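PDB 6BDJ: Tetur07g02040 from Tetranychus urticae, which binds ferric iron and probably acts as an intradiol ring-cleavage dioxygenase, inserting both atoms of molecular oxygen into aromatic diols. Local coordinates for residues A83-Q89 with I148-A154. Coordinates in Å, arbitrary orientation, origin at the centre of the assembly. Residue numbers count along the deposited sequence, not the author numbering.
Sequences AKVYIWQ and IHYRIHA. With FE (Fe (III) ion), chain C.
Residues 84-88 and 148-154 are extended, neighbouring antiparallel strands, their axes 4.6 Å apart at closest and at 160°. Lys84-His153, Tyr86-Arg151 and Trp88-His149 are hydrogen-bonded pairs, each bonded both ways (Tyr86 N to Arg151 O 2.8 Å, Trp88 N to His149 O 3.1 Å); Val85-Ile152 and Ile87-Tyr150 are the non-hydrogen-bonded pairs between them. Trp88, with chi1 p, lays its indole across the side chain of its partner His149 (chi1 m). Their rings form an offset stack, five-membered ring to imidazole, with centroids 4.4 Å apart and planes at 10°, while His149 CB sits over the six-membered ring. The broad, flat indole suits this place by offering a face to the imidazole, whose far atom, His149 NE2, binds the Fe(III) ion at 2.3 Å, with Tyr96 and His147 as further protein ligands. These are inner strands of the beta-sandwich core of intradiol dioxygenases, which thus carries the iron site at one end. Further along the same face, histidine suits position 153 (chi1 m) because its ring face receives the Tyr86 edge, centroids 4.8 Å apart, while His153 NE2 accepts a 2.9 Å hydrogen bond from Arg151 NE; Arg151 also salt-bridges Glu42. On the opposite face, branched Val85, Ile87 and Ile152 supply apolar bulk, Ile87 CG2 lying 3.9 Å from Tyr150 CB.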
loop_
_atom_site.group_PDB
_atom_site.type_symbol
_atom_site.label_atom_id
_atom_site.label_comp_id
_atom_site.label_asym_id
_atom_site.label_seq_id
_atom_site.Cartn_x
_atom_site.Cartn_y
_atom_site.Cartn_z
ATOM N N ALA A 83 -14.914 -6.369 3.911
ATOM C CA ALA A 83 -13.649 -6.014 4.567
ATOM C C ALA A 83 -13.237 -4.583 4.168
ATOM O O ALA A 83 -13.298 -4.228 2.984
ATOM C CB ALA A 83 -12.546 -6.993 4.176
ATOM N N LYS A 84 -12.844 -3.770 5.149
ATOM C CA LYS A 84 -12.327 -2.431 4.889
ATOM C C LYS A 84 -10.856 -2.544 4.538
ATOM O O LYS A 84 -10.072 -3.064 5.332
ATOM C CB LYS A 84 -12.496 -1.513 6.105
ATOM C CG LYS A 84 -13.834 -0.781 6.123
ATOM C CD LYS A 84 -14.214 -0.310 7.524
ATOM C CE LYS A 84 -13.291 0.791 8.015
ATOM N NZ LYS A 84 -13.920 1.555 9.125
ATOM N N VAL A 85 -10.487 -2.069 3.347
ATOM C CA VAL A 85 -9.073 -2.021 2.943
ATOM C C VAL A 85 -8.607 -0.582 2.949
ATOM O O VAL A 85 -9.182 0.245 2.246
ATOM C CB VAL A 85 -8.878 -2.540 1.527
ATOM C CG1 VAL A 85 -7.399 -2.505 1.144
ATOM C CG2 VAL A 85 -9.459 -3.942 1.397
ATOM N N TYR A 86 -7.576 -0.312 3.738
ATOM C CA TYR A 86 -6.892 0.948 3.713
ATOM C C TYR A 86 -5.598 0.860 2.933
ATOM O O TYR A 86 -4.838 -0.076 3.107
ATOM C CB TYR A 86 -6.495 1.357 5.117
ATOM C CG TYR A 86 -7.600 1.534 6.120
ATOM C CD1 TYR A 86 -8.238 0.422 6.672
ATOM C CD2 TYR A 86 -7.994 2.805 6.562
ATOM C CE1 TYR A 86 -9.230 0.556 7.623
ATOM C CE2 TYR A 86 -9.004 2.950 7.518
ATOM C CZ TYR A 86 -9.606 1.809 8.049
ATOM O OH TYR A 86 -10.578 1.878 9.022
ATOM N N ILE A 87 -5.306 1.848 2.102
ATOM C CA ILE A 87 -3.948 2.034 1.601
ATOM C C ILE A 87 -3.436 3.412 1.928
ATOM O O ILE A 87 -4.201 4.349 2.151
ATOM C CB ILE A 87 -3.816 1.740 0.099
ATOM C CG1 ILE A 87 -4.669 2.685 -0.752
ATOM C CG2 ILE A 87 -4.283 0.311 -0.183
ATOM C CD1 ILE A 87 -4.333 2.550 -2.229
ATOM N N TRP A 88 -2.118 3.500 2.015
ATOM C CA TRP A 88 -1.436 4.765 2.128
ATOM C C TRP A 88 -0.046 4.628 1.574
ATOM O O TRP A 88 0.569 3.543 1.592
ATOM C CB TRP A 88 -1.427 5.323 3.566
ATOM C CG TRP A 88 -0.593 4.528 4.610
ATOM C CD1 TRP A 88 0.577 4.923 5.238
ATOM C CD2 TRP A 88 -0.933 3.271 5.183
ATOM N NE1 TRP A 88 0.976 3.978 6.148
ATOM C CE2 TRP A 88 0.084 2.944 6.128
ATOM C CE3 TRP A 88 -1.973 2.369 4.977
ATOM C CZ2 TRP A 88 0.067 1.754 6.869
ATOM C CZ3 TRP A 88 -1.990 1.189 5.725
ATOM C CH2 TRP A 88 -0.979 0.898 6.655
ATOM N N GLN A 89 0.435 5.736 1.024
ATOM C CA GLN A 89 1.688 5.725 0.285
ATOM C C GLN A 89 2.262 7.147 0.236
ATOM O O GLN A 89 1.544 8.128 0.379
ATOM C CB GLN A 89 1.444 5.207 -1.123
ATOM C CG GLN A 89 0.636 6.164 -1.983
ATOM C CD GLN A 89 0.346 5.648 -3.375
ATOM O OE1 GLN A 89 -0.492 4.779 -3.564
ATOM N NE2 GLN A 89 1.002 6.228 -4.361
ATOM N N ILE A 148 3.585 0.555 -1.427
ATOM C CA ILE A 148 2.314 1.055 -0.938
ATOM C C ILE A 148 1.928 0.202 0.250
ATOM O O ILE A 148 1.938 -1.043 0.162
ATOM C CB ILE A 148 1.220 0.928 -2.004
ATOM C CG1 ILE A 148 1.542 1.827 -3.213
ATOM C CG2 ILE A 148 -0.158 1.318 -1.431
ATOM C CD1 ILE A 148 0.654 1.620 -4.439
ATOM N N HIS A 149 1.562 0.845 1.347
ATOM C CA HIS A 149 1.048 0.124 2.483
ATOM C C HIS A 149 -0.407 -0.202 2.354
ATOM O O HIS A 149 -1.145 0.525 1.683
ATOM C CB HIS A 149 1.134 0.953 3.718
ATOM C CG HIS A 149 2.502 1.298 4.133
ATOM N ND1 HIS A 149 3.181 0.579 5.104
ATOM C CD2 HIS A 149 3.310 2.307 3.758
ATOM C CE1 HIS A 149 4.357 1.142 5.303
ATOM N NE2 HIS A 149 4.454 2.188 4.499
ATOM N N TYR A 150 -0.833 -1.224 3.096
ATOM C CA TYR A 150 -2.236 -1.600 3.166
ATOM C C TYR A 150 -2.529 -2.264 4.499
ATOM O O TYR A 150 -1.666 -2.931 5.083
ATOM C CB TYR A 150 -2.655 -2.499 1.995
ATOM C CG TYR A 150 -2.192 -3.930 2.103
ATOM C CD1 TYR A 150 -0.953 -4.323 1.615
ATOM C CD2 TYR A 150 -2.997 -4.892 2.679
ATOM C CE1 TYR A 150 -0.524 -5.643 1.721
ATOM C CE2 TYR A 150 -2.578 -6.203 2.802
ATOM C CZ TYR A 150 -1.341 -6.579 2.321
ATOM O OH TYR A 150 -0.952 -7.905 2.451
ATOM N N ARG A 151 -3.746 -2.067 4.973
ATOM C CA ARG A 151 -4.206 -2.626 6.216
ATOM C C ARG A 151 -5.664 -2.976 6.053
ATOM O O ARG A 151 -6.431 -2.198 5.480
ATOM C CB ARG A 151 -4.007 -1.607 7.328
ATOM C CG ARG A 151 -4.772 -1.869 8.602
ATOM C CD ARG A 151 -4.140 -1.078 9.746
ATOM N NE ARG A 151 -5.062 -0.949 10.855
ATOM C CZ ARG A 151 -4.788 -0.555 12.101
ATOM N NH1 ARG A 151 -3.552 -0.263 12.506
ATOM N NH2 ARG A 151 -5.793 -0.470 12.981
ATOM N N ILE A 152 -6.046 -4.155 6.529
ATOM C CA ILE A 152 -7.394 -4.705 6.315
ATOM C C ILE A 152 -8.100 -4.978 7.622
ATOM O O ILE A 152 -7.583 -5.696 8.479
ATOM C CB ILE A 152 -7.361 -5.999 5.500
ATOM C CG1 ILE A 152 -6.609 -5.730 4.196
ATOM C CG2 ILE A 152 -8.781 -6.479 5.210
ATOM C CD1 ILE A 152 -6.210 -6.966 3.438
ATOM N N HIS A 153 -9.309 -4.438 7.749
ATOM C CA HIS A 153 -10.163 -4.723 8.887
ATOM C C HIS A 153 -11.282 -5.605 8.413
ATOM O O HIS A 153 -11.890 -5.324 7.377
ATOM C CB HIS A 153 -10.756 -3.465 9.496
ATOM C CG HIS A 153 -9.742 -2.501 10.020
ATOM N ND1 HIS A 153 -10.097 -1.339 10.671
ATOM C CD2 HIS A 153 -8.385 -2.536 10.021
ATOM C CE1 HIS A 153 -9.010 -0.695 11.047
ATOM N NE2 HIS A 153 -7.955 -1.395 10.657
ATOM N N ALA A 154 -11.527 -6.685 9.150
ATOM C CA ALA A 154 -12.701 -7.544 8.947
ATOM C C ALA A 154 -13.213 -7.905 10.311
ATOM O O ALA A 154 -12.413 -8.158 11.209
ATOM C CB ALA A 154 -12.350 -8.806 8.175
HETATM FE FE FE C . 6.181 3.703 4.066
HETATM O O HOH W 1 6.158 4.066 6.203
#